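Local coordinates for F5/8 type C domain protein (PDB 4ZRX) that is a putative alpha-L-fucosidase, probably hydrolysing alpha-L-fucosyl linkages in glycans, and also carries an F5/8 type C domain that may bind sugars, at residues Leu173-Phe184 and Ile208-Ile219. Sequence-based numbering, arbitrary orientation.
Sequences LTNYGEVHEVWF and IQRLQPKAVMAI
Strands 181-184 and 216-219 pair in parallel, Val182 beside Met217, as the two strands of a beta-alpha-beta crossover through helix 201-211, in the probably catalytic alpha-L-fucosidase domain of the TIM-barrel clan. Backbone bonds zip them together from Val216 N to His180 O through Phe184 N to Ala218 O. At the N-terminal ends of the strands, Gln212, just past the crossover helix, fills the loop that follows helix 158-174. Its chain turns about CB-CG (chi2 -66°), bringing the amide into that loop. Gln212 NE2 gives one hydrogen bond to Leu173 O (2.8 Å), nearly in the amide plane, and a more bent one to Gly177 O (3.0 Å). Gln212 OE1 takes Val179 N from above its carbonyl plane (2.9 Å). An alanine here would probably cost Leu173 O, Gly177 O and Val179 N these bonds and leave the loop less firmly tied to the end of helix 201-211. Nearer the surface, Lys214 NZ forms a salt bridge with Glu178 OE2 on the syn side of the carboxylate (2.8 Å), and a water joins that ammonium to His180 NE2. On the helix-facing side of the sheet, Ile208 CD1 reaches Val182 CG1 and Phe184 CE2, and Met217 CE lies at the edge of the Phe184 ring. On the side of Glu181, Trp183 NE1 is hydrogen-bonded to Glu286. At the strand end Ile219 CG1 makes a CH-pi contact over the Trp183 face, 3.4 Å from the centroid of its six-membered ring.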
ATOM      1  N   LEU A 173     -22.897  -4.668 -13.946  1.00 22.39           N
ATOM      2  CA  LEU A 173     -23.578  -5.161 -12.757  1.00 24.18           C
ATOM      3  C   LEU A 173     -24.717  -6.134 -13.046  1.00 25.20           C
ATOM      4  O   LEU A 173     -25.365  -6.606 -12.112  1.00 24.92           O
ATOM      5  CB  LEU A 173     -24.083  -3.978 -11.937  1.00 25.94           C
ATOM      6  CG  LEU A 173     -23.021  -2.994 -11.409  1.00 26.35           C
ATOM      7  CD1 LEU A 173     -23.641  -2.077 -10.407  1.00 27.90           C
ATOM      8  CD2 LEU A 173     -21.804  -3.588 -10.860  1.00 26.05           C
ATOM      9  N   THR A 174     -24.981  -6.396 -14.324  1.00 25.56           N
ATOM     10  CA  THR A 174     -26.049  -7.313 -14.780  1.00 27.18           C
ATOM     11  C   THR A 174     -25.469  -8.601 -15.349  1.00 27.36           C
ATOM     12  O   THR A 174     -25.868  -9.737 -14.973  1.00 28.45           O
ATOM     13  CB  THR A 174     -26.903  -6.638 -15.804  1.00 28.70           C
ATOM     14  OG1 THR A 174     -27.536  -5.488 -15.224  1.00 28.45           O
ATOM     15  CG2 THR A 174     -28.023  -7.639 -16.351  1.00 30.72           C
ATOM     16  N   ASN A 175     -24.484  -8.446 -16.245  1.00 26.74           N
ATOM     17  CA  ASN A 175     -24.020  -9.586 -17.038  1.00 27.09           C
ATOM     18  C   ASN A 175     -22.875 -10.364 -16.508  1.00 26.03           C
ATOM     19  O   ASN A 175     -22.424 -11.305 -17.154  1.00 25.76           O
ATOM     20  CB  ASN A 175     -23.648  -9.080 -18.444  1.00 28.59           C
ATOM     21  CG  ASN A 175     -24.810  -8.447 -19.153  1.00 30.50           C
ATOM     22  OD1 ASN A 175     -24.646  -7.470 -19.894  1.00 32.94           O
ATOM     23  ND2 ASN A 175     -25.953  -8.961 -18.918  1.00 29.90           N
ATOM     24  N   TYR A 176     -22.379 -10.033 -15.300  1.00 23.91           N
ATOM     25  CA  TYR A 176     -21.180 -10.702 -14.786  1.00 23.27           C
ATOM     26  C   TYR A 176     -21.366 -11.153 -13.319  1.00 23.07           C
ATOM     27  O   TYR A 176     -20.425 -10.981 -12.501  1.00 21.83           O
ATOM     28  CB  TYR A 176     -20.013  -9.709 -14.909  1.00 22.92           C
ATOM     29  CG  TYR A 176     -19.819  -9.245 -16.333  1.00 22.91           C
ATOM     30  CD1 TYR A 176     -19.180 -10.074 -17.280  1.00 23.01           C
ATOM     31  CD2 TYR A 176     -20.355  -8.062 -16.781  1.00 22.77           C
ATOM     32  CE1 TYR A 176     -19.073  -9.699 -18.601  1.00 23.24           C
ATOM     33  CE2 TYR A 176     -20.230  -7.686 -18.105  1.00 23.61           C
ATOM     34  CZ  TYR A 176     -19.563  -8.501 -19.012  1.00 22.92           C
ATOM     35  OH  TYR A 176     -19.469  -8.057 -20.325  1.00 23.39           O
ATOM     36  N   GLY A 177     -22.540 -11.706 -13.002  1.00 22.64           N
ATOM     37  CA  GLY A 177     -22.732 -12.294 -11.685  1.00 22.72           C
ATOM     38  C   GLY A 177     -22.618 -11.272 -10.551  1.00 22.43           C
ATOM     39  O   GLY A 177     -22.754 -10.085 -10.751  1.00 22.07           O
ATOM     40  N   GLU A 178     -22.320 -11.767  -9.362  1.00 22.47           N
ATOM     41  CA  GLU A 178     -22.275 -10.954  -8.169  1.00 23.52           C
ATOM     42  C   GLU A 178     -20.999 -10.118  -8.135  1.00 21.69           C
ATOM     43  O   GLU A 178     -19.922 -10.609  -8.463  1.00 20.71           O
ATOM     44  CB  GLU A 178     -22.289 -11.849  -6.910  1.00 26.19           C
ATOM     45  CG  GLU A 178     -23.540 -12.546  -6.528  1.00 30.89           C
ATOM     46  CD  GLU A 178     -23.419 -13.062  -5.075  1.00 33.44           C
ATOM     47  OE1 GLU A 178     -22.267 -13.146  -4.497  1.00 34.76           O
ATOM     48  OE2 GLU A 178     -24.477 -13.257  -4.506  1.00 39.49           O
ATOM     49  N   VAL A 179     -21.169  -8.879  -7.710  1.00 21.13           N
ATOM     50  CA  VAL A 179     -20.136  -7.894  -7.656  1.00 21.00           C
ATOM     51  C   VAL A 179     -20.072  -7.376  -6.215  1.00 20.43           C
ATOM     52  O   VAL A 179     -21.099  -6.926  -5.681  1.00 22.19           O
ATOM     53  CB  VAL A 179     -20.418  -6.720  -8.588  1.00 20.70           C
ATOM     54  CG1 VAL A 179     -19.397  -5.625  -8.413  1.00 20.99           C
ATOM     55  CG2 VAL A 179     -20.466  -7.180 -10.027  1.00 21.03           C
ATOM     56  N   HIS A 180     -18.908  -7.471  -5.585  1.00 19.34           N
ATOM     57  CA  HIS A 180     -18.764  -7.086  -4.177  1.00 19.09           C
ATOM     58  C   HIS A 180     -18.245  -5.663  -3.946  1.00 18.23           C
ATOM     59  O   HIS A 180     -18.409  -5.134  -2.851  1.00 19.18           O
ATOM     60  CB  HIS A 180     -17.946  -8.096  -3.432  1.00 19.18           C
ATOM     61  CG  HIS A 180     -18.723  -9.296  -2.989  1.00 21.15           C
ATOM     62  ND1 HIS A 180     -19.014 -10.361  -3.827  1.00 22.75           N
ATOM     63  CD2 HIS A 180     -19.323  -9.577  -1.804  1.00 22.80           C
ATOM     64  CE1 HIS A 180     -19.743 -11.254  -3.171  1.00 23.51           C
ATOM     65  NE2 HIS A 180     -19.929 -10.801  -1.941  1.00 23.93           N
ATOM     66  N   GLU A 181     -17.630  -5.049  -4.946  1.00 17.66           N
ATOM     67  CA  GLU A 181     -17.115  -3.697  -4.778  1.00 17.18           C
ATOM     68  C   GLU A 181     -17.141  -3.012  -6.130  1.00 17.64           C
ATOM     69  O   GLU A 181     -16.762  -3.645  -7.122  1.00 18.21           O
ATOM     70  CB  GLU A 181     -15.671  -3.708  -4.177  1.00 16.06           C
ATOM     71  CG  GLU A 181     -15.020  -2.332  -3.951  1.00 16.46           C
ATOM     72  CD  GLU A 181     -13.804  -2.324  -3.041  1.00 16.56           C
ATOM     73  OE1 GLU A 181     -13.518  -3.338  -2.403  1.00 17.67           O
ATOM     74  OE2 GLU A 181     -13.194  -1.226  -2.895  1.00 16.91           O
ATOM     75  N   VAL A 182     -17.546  -1.738  -6.131  1.00 17.80           N
ATOM     76  CA  VAL A 182     -17.561  -0.862  -7.283  1.00 18.01           C
ATOM     77  C   VAL A 182     -16.731   0.359  -6.958  1.00 18.08           C
ATOM     78  O   VAL A 182     -17.026   1.068  -5.983  1.00 18.14           O
ATOM     79  CB  VAL A 182     -19.000  -0.407  -7.665  1.00 19.27           C
ATOM     80  CG1 VAL A 182     -18.970   0.453  -8.858  1.00 20.14           C
ATOM     81  CG2 VAL A 182     -19.843  -1.659  -7.941  1.00 19.81           C
ATOM     82  N   TRP A 183     -15.622   0.522  -7.699  1.00 17.28           N
ATOM     83  CA  TRP A 183     -14.638   1.528  -7.387  1.00 17.43           C
ATOM     84  C   TRP A 183     -14.818   2.693  -8.347  1.00 18.63           C
ATOM     85  O   TRP A 183     -14.724   2.508  -9.577  1.00 19.21           O
ATOM     86  CB  TRP A 183     -13.246   0.912  -7.581  1.00 16.38           C
ATOM     87  CG  TRP A 183     -12.224   1.217  -6.566  1.00 16.83           C
ATOM     88  CD1 TRP A 183     -12.053   0.561  -5.386  1.00 17.02           C
ATOM     89  CD2 TRP A 183     -11.138   2.163  -6.644  1.00 15.98           C
ATOM     90  NE1 TRP A 183     -10.993   1.041  -4.711  1.00 16.14           N
ATOM     91  CE2 TRP A 183     -10.373   1.999  -5.458  1.00 15.51           C
ATOM     92  CE3 TRP A 183     -10.801   3.193  -7.514  1.00 16.23           C
ATOM     93  CZ2 TRP A 183      -9.235   2.777  -5.184  1.00 15.99           C
ATOM     94  CZ3 TRP A 183      -9.692   3.944  -7.251  1.00 16.59           C
ATOM     95  CH2 TRP A 183      -8.888   3.715  -6.116  1.00 15.95           C
ATOM     96  N   PHE A 184     -15.081   3.874  -7.784  1.00 17.71           N
ATOM     97  CA  PHE A 184     -15.220   5.108  -8.550  1.00 18.37           C
ATOM     98  C   PHE A 184     -14.121   6.084  -8.165  1.00 18.29           C
ATOM     99  O   PHE A 184     -14.176   6.806  -7.164  1.00 18.88           O
ATOM    100  CB  PHE A 184     -16.598   5.719  -8.273  1.00 18.34           C
ATOM    101  CG  PHE A 184     -17.786   4.923  -8.795  1.00 19.42           C
ATOM    102  CD1 PHE A 184     -17.766   4.280 -10.019  1.00 19.63           C
ATOM    103  CD2 PHE A 184     -18.989   4.974  -8.102  1.00 19.72           C
ATOM    104  CE1 PHE A 184     -18.874   3.637 -10.505  1.00 20.47           C
ATOM    105  CE2 PHE A 184     -20.144   4.330  -8.581  1.00 21.21           C
ATOM    106  CZ  PHE A 184     -20.087   3.629  -9.797  1.00 20.95           C
ATOM    107  N   ILE A 208     -26.372   0.463  -8.288  1.00 25.49           N
ATOM    108  CA  ILE A 208     -25.601  -0.531  -7.588  1.00 25.17           C
ATOM    109  C   ILE A 208     -26.470  -1.293  -6.596  1.00 26.03           C
ATOM    110  O   ILE A 208     -26.483  -2.519  -6.555  1.00 26.45           O
ATOM    111  CB  ILE A 208     -24.385   0.143  -6.853  1.00 24.85           C
ATOM    112  CG1 ILE A 208     -23.395   0.695  -7.861  1.00 25.31           C
ATOM    113  CG2 ILE A 208     -23.787  -0.818  -5.874  1.00 24.42           C
ATOM    114  CD1 ILE A 208     -22.319   1.623  -7.218  1.00 25.04           C
ATOM    115  N   GLN A 209     -27.212  -0.549  -5.798  1.00 27.26           N
ATOM    116  CA  GLN A 209     -28.075  -1.161  -4.771  1.00 28.73           C
ATOM    117  C   GLN A 209     -29.144  -2.093  -5.350  1.00 29.72           C
ATOM    118  O   GLN A 209     -29.476  -3.131  -4.742  1.00 30.25           O
ATOM    119  CB  GLN A 209     -28.734  -0.075  -3.937  1.00 30.10           C
ATOM    120  CG  GLN A 209     -27.778   0.581  -2.980  1.00 30.55           C
ATOM    121  CD  GLN A 209     -28.429   1.688  -2.212  1.00 32.65           C
ATOM    122  OE1 GLN A 209     -29.206   1.413  -1.301  1.00 35.61           O
ATOM    123  NE2 GLN A 209     -28.178   2.927  -2.577  1.00 32.86           N
ATOM    124  N   ARG A 210     -29.660  -1.740  -6.515  1.00 31.01           N
ATOM    125  CA  ARG A 210     -30.728  -2.524  -7.131  1.00 32.21           C
ATOM    126  C   ARG A 210     -30.203  -3.798  -7.705  1.00 31.02           C
ATOM    127  O   ARG A 210     -30.781  -4.854  -7.487  1.00 31.31           O
ATOM    128  CB  ARG A 210     -31.447  -1.713  -8.193  1.00 35.61           C
ATOM    129  CG  ARG A 210     -32.502  -2.520  -8.935  1.00 38.40           C
ATOM    130  CD  ARG A 210     -33.408  -1.613  -9.718  1.00 41.96           C
ATOM    131  NE  ARG A 210     -32.636  -0.619 -10.444  1.00 42.67           N
ATOM    132  CZ  ARG A 210     -32.039  -0.806 -11.611  1.00 43.73           C
ATOM    133  NH1 ARG A 210     -32.131  -1.960 -12.268  1.00 45.72           N
ATOM    134  NH2 ARG A 210     -31.357   0.193 -12.141  1.00 44.49           N
ATOM    135  N   LEU A 211     -29.083  -3.703  -8.441  1.00 28.97           N
ATOM    136  CA  LEU A 211     -28.475  -4.844  -9.095  1.00 28.00           C
ATOM    137  C   LEU A 211     -27.597  -5.699  -8.246  1.00 26.51           C
ATOM    138  O   LEU A 211     -27.474  -6.904  -8.489  1.00 25.85           O
ATOM    139  CB  LEU A 211     -27.694  -4.365 -10.304  1.00 28.22           C
ATOM    140  CG  LEU A 211     -28.569  -3.631 -11.338  1.00 30.70           C
ATOM    141  CD1 LEU A 211     -27.715  -3.038 -12.450  1.00 30.57           C
ATOM    142  CD2 LEU A 211     -29.632  -4.526 -11.944  1.00 32.20           C
ATOM    143  N   GLN A 212     -27.014  -5.100  -7.218  1.00 24.87           N
ATOM    144  CA  GLN A 212     -25.944  -5.753  -6.439  1.00 24.62           C
ATOM    145  C   GLN A 212     -26.055  -5.405  -4.973  1.00 24.96           C
ATOM    146  O   GLN A 212     -25.288  -4.580  -4.438  1.00 24.61           O
ATOM    147  CB  GLN A 212     -24.593  -5.323  -6.970  1.00 23.48           C
ATOM    148  CG  GLN A 212     -24.306  -5.819  -8.393  1.00 23.68           C
ATOM    149  CD  GLN A 212     -24.171  -7.308  -8.528  1.00 23.67           C
ATOM    150  OE1 GLN A 212     -23.937  -8.062  -7.563  1.00 23.03           O
ATOM    151  NE2 GLN A 212     -24.336  -7.763  -9.755  1.00 24.25           N
ATOM    152  N   PRO A 213     -27.023  -6.035  -4.295  1.00 26.46           N
ATOM    153  CA  PRO A 213     -27.274  -5.728  -2.900  1.00 26.65           C
ATOM    154  C   PRO A 213     -26.095  -5.938  -1.958  1.00 26.88           C
ATOM    155  O   PRO A 213     -26.105  -5.375  -0.858  1.00 27.32           O
ATOM    156  CB  PRO A 213     -28.407  -6.701  -2.544  1.00 27.71           C
ATOM    157  CG  PRO A 213     -29.046  -7.072  -3.822  1.00 28.47           C
ATOM    158  CD  PRO A 213     -28.035  -6.968  -4.870  1.00 27.66           C
ATOM    159  N   LYS A 214     -25.115  -6.754  -2.340  1.00 26.58           N
ATOM    160  CA  LYS A 214     -23.966  -7.007  -1.487  1.00 26.21           C
ATOM    161  C   LYS A 214     -22.827  -6.019  -1.691  1.00 25.18           C
ATOM    162  O   LYS A 214     -21.871  -6.013  -0.859  1.00 24.47           O
ATOM    163  CB  LYS A 214     -23.416  -8.396  -1.738  1.00 27.63           C
ATOM    164  CG  LYS A 214     -24.361  -9.483  -1.290  1.00 30.71           C
ATOM    165  CD  LYS A 214     -23.781 -10.830  -1.618  1.00 32.50           C
ATOM    166  CE  LYS A 214     -24.583 -11.994  -0.991  1.00 34.78           C
ATOM    167  NZ  LYS A 214     -24.162 -13.181  -1.764  1.00 35.12           N
ATOM    168  N   ALA A 215     -22.869  -5.229  -2.778  1.00 23.90           N
ATOM    169  CA  ALA A 215     -21.719  -4.392  -3.201  1.00 23.14           C
ATOM    170  C   ALA A 215     -21.544  -3.208  -2.294  1.00 22.14           C
ATOM    171  O   ALA A 215     -22.548  -2.653  -1.783  1.00 22.73           O
ATOM    172  CB  ALA A 215     -21.873  -3.896  -4.572  1.00 22.23           C
ATOM    173  N   VAL A 216     -20.293  -2.796  -2.125  1.00 20.41           N
ATOM    174  CA  VAL A 216     -19.978  -1.495  -1.578  1.00 19.49           C
ATOM    175  C   VAL A 216     -19.504  -0.524  -2.695  1.00 20.18           C
ATOM    176  O   VAL A 216     -18.815  -0.954  -3.628  1.00 21.02           O
ATOM    177  CB  VAL A 216     -18.909  -1.549  -0.454  1.00 19.22           C
ATOM    178  CG1 VAL A 216     -19.515  -2.178   0.787  1.00 20.82           C
ATOM    179  CG2 VAL A 216     -17.661  -2.281  -0.888  1.00 18.98           C
HETATM  180  N   MSE A 217     -19.900   0.733  -2.576  1.00 19.98           N
HETATM  181  CA  MSE A 217     -19.487   1.808  -3.486  1.00 19.90           C
HETATM  182  C   MSE A 217     -18.321   2.533  -2.861  1.00 18.73           C
HETATM  183  O   MSE A 217     -18.419   3.104  -1.782  1.00 19.38           O
HETATM  184  CB  MSE A 217     -20.655   2.763  -3.755  1.00 21.53           C
HETATM  185  CG  MSE A 217     -20.358   3.808  -4.817  1.00 21.92           C
HETATM  186 SE   MSE A 217     -22.001   4.757  -5.110  0.75 28.47          SE
HETATM  187  CE  MSE A 217     -21.507   6.424  -5.926  1.00 24.59           C
ATOM    188  N   ALA A 218     -17.153   2.444  -3.516  1.00 18.13           N
ATOM    189  CA  ALA A 218     -15.874   2.899  -2.972  1.00 17.37           C
ATOM    190  C   ALA A 218     -15.282   4.138  -3.626  1.00 17.52           C
ATOM    191  O   ALA A 218     -15.404   4.351  -4.837  1.00 17.17           O
ATOM    192  CB  ALA A 218     -14.888   1.765  -3.094  1.00 16.70           C
ATOM    193  N   ILE A 219     -14.630   4.945  -2.779  1.00 17.41           N
ATOM    194  CA  ILE A 219     -13.786   6.095  -3.114  1.00 17.89           C
ATOM    195  C   ILE A 219     -14.717   7.276  -3.337  1.00 19.32           C
ATOM    196  O   ILE A 219     -14.977   8.033  -2.380  1.00 19.62           O
ATOM    197  CB  ILE A 219     -12.794   5.845  -4.263  1.00 17.72           C
ATOM    198  CG1 ILE A 219     -12.108   4.488  -4.111  1.00 17.82           C
ATOM    199  CG2 ILE A 219     -11.844   7.018  -4.399  1.00 18.35           C
ATOM    200  CD1 ILE A 219     -11.306   4.242  -2.806  1.00 17.80           C
TER
HETATM  201  O   HOH W   1     -27.882  -7.769 -11.066  1.00 38.08           O
HETATM  202  O   HOH W   2     -18.529  -6.190  -0.087  0.50 24.77           O
HETATM  203  O   HOH W   3     -21.258 -12.987  -0.565  1.00 44.01           O